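PDB 1XV2: hypothetical protein, similar to alpha-acetolactate decarboxylase from Staphylococcus aureus subsp. aureus, which probably catalyses the decarboxylation of alpha-acetolactate to acetoin. Local coordinates for residues F82-T87 / V199-N204. Residues are numbered along the deposited sequence; the frame is centred on the assembly and turned at random.
Sequences FKASKT and VVEIQN
Two consecutive residues, S85 and K86, face the single residue I202 in a classic beta bulge, set where the chain enters strand 86-94 and pairs antiparallel with strand 198-204. Three donors converge on I202 O: S85 N, 2.8 Å away and nearly along its C=O axis; S85 OG, 3.2 Å away and above the carbonyl plane; and K86 N, by a weak bond. For this S85 takes the crowded rotamer, OG between its own N and carbonyl carbon (chi1 52°). I202 N closes the bulge with a nearly straight bond of 2.9 Å to K86 O, in the plane of the K86 carbonyl; beyond it T87 and E201 form a regular non-hydrogen-bonded pair.

Ahead of the bulge, F82, its CG anti to the backbone N (chi1 -163°), brings its ring edge up to strand 198-204. CZ lies 3.6 Å from E201 CB, with the carboxylate plane almost perpendicular to the ring. A114 and K116 of strand 113-118, the other neighbour of strand 198-204, also touch F82. I202 lies on the opposite face of the sheet from E201 and T87, against I102 of helix 95-105. E201 and T87 point the same way, and one water joins their tips, 2.7 Å from T87 OG1 and donating to E201 OE2.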
# COMPACT_ATOMS: atom_id res chain seq x y z
N PHE A 82 14.75 5.99 11.43
CA PHE A 82 15.91 5.79 10.57
C PHE A 82 17.06 5.00 11.18
O PHE A 82 17.69 5.43 12.14
CB PHE A 82 16.43 7.13 10.06
CG PHE A 82 17.33 7.00 8.87
CD1 PHE A 82 16.87 6.44 7.68
CD2 PHE A 82 18.66 7.42 8.93
CE1 PHE A 82 17.70 6.29 6.58
CE2 PHE A 82 19.51 7.28 7.83
CZ PHE A 82 19.02 6.71 6.65
N LYS A 83 17.32 3.85 10.58
CA LYS A 83 18.40 2.96 10.98
C LYS A 83 19.15 2.62 9.68
O LYS A 83 18.80 1.68 8.98
CB LYS A 83 17.83 1.69 11.62
CG LYS A 83 18.85 0.59 11.89
CD LYS A 83 19.88 1.01 12.92
CE LYS A 83 20.94 -0.07 13.09
NZ LYS A 83 21.68 -0.29 11.82
N ALA A 84 20.17 3.42 9.38
CA ALA A 84 20.96 3.23 8.16
C ALA A 84 21.56 1.84 8.05
O ALA A 84 22.28 1.39 8.94
CB ALA A 84 22.06 4.28 8.08
N SER A 85 21.27 1.15 6.95
CA SER A 85 21.82 -0.18 6.73
C SER A 85 23.03 -0.08 5.80
O SER A 85 23.77 -1.05 5.63
CB SER A 85 20.76 -1.10 6.13
OG SER A 85 20.16 -0.52 4.98
N LYS A 86 23.22 1.10 5.22
CA LYS A 86 24.35 1.34 4.33
C LYS A 86 24.70 2.82 4.30
O LYS A 86 23.81 3.67 4.29
CB LYS A 86 24.03 0.84 2.91
CG LYS A 86 25.19 1.04 1.94
CD LYS A 86 24.90 0.44 0.56
CE LYS A 86 24.93 -1.08 0.59
NZ LYS A 86 24.67 -1.66 -0.77
N THR A 87 25.99 3.11 4.30
CA THR A 87 26.48 4.49 4.28
C THR A 87 27.59 4.58 3.23
O THR A 87 28.33 3.62 3.02
CB THR A 87 27.06 4.89 5.65
OG1 THR A 87 26.07 4.69 6.66
CG2 THR A 87 27.49 6.34 5.64
N VAL A 199 27.38 12.70 2.46
CA VAL A 199 27.39 11.31 2.91
C VAL A 199 25.96 10.82 2.68
O VAL A 199 25.00 11.52 3.01
CB VAL A 199 27.72 11.19 4.41
CG1 VAL A 199 27.56 9.74 4.87
CG2 VAL A 199 29.14 11.66 4.67
N VAL A 200 25.82 9.64 2.09
CA VAL A 200 24.50 9.08 1.82
C VAL A 200 24.21 7.88 2.71
O VAL A 200 25.01 6.94 2.79
CB VAL A 200 24.37 8.63 0.35
CG1 VAL A 200 22.97 8.07 0.10
CG2 VAL A 200 24.64 9.81 -0.59
N GLU A 201 23.06 7.91 3.37
CA GLU A 201 22.63 6.81 4.23
C GLU A 201 21.34 6.24 3.67
O GLU A 201 20.42 6.98 3.32
CB GLU A 201 22.40 7.31 5.66
CG GLU A 201 23.68 7.67 6.40
CD GLU A 201 23.40 8.34 7.73
OE1 GLU A 201 22.92 9.49 7.73
OE2 GLU A 201 23.67 7.71 8.78
N ILE A 202 21.27 4.92 3.58
CA ILE A 202 20.09 4.25 3.05
C ILE A 202 19.55 3.23 4.04
O ILE A 202 20.30 2.65 4.84
CB ILE A 202 20.41 3.50 1.74
CG1 ILE A 202 21.01 4.47 0.72
CG2 ILE A 202 19.14 2.89 1.17
CD1 ILE A 202 21.38 3.80 -0.60
N GLN A 203 18.24 3.01 3.99
CA GLN A 203 17.58 2.03 4.84
C GLN A 203 16.52 1.33 3.99
O GLN A 203 15.65 1.98 3.41
CB GLN A 203 16.91 2.70 6.04
CG GLN A 203 16.23 1.70 6.97
CD GLN A 203 15.51 2.36 8.14
OE1 GLN A 203 15.03 1.68 9.04
NE2 GLN A 203 15.43 3.69 8.11
N ASN A 204 16.61 0.01 3.91
CA ASN A 204 15.66 -0.78 3.12
C ASN A 204 14.55 -1.27 4.04
O ASN A 204 14.81 -1.79 5.12
CB ASN A 204 16.39 -1.95 2.47
CG ASN A 204 17.61 -1.51 1.68
OD1 ASN A 204 17.50 -0.82 0.66
ND2 ASN A 204 18.79 -1.90 2.15
O HOH W 1 25.81 6.13 8.92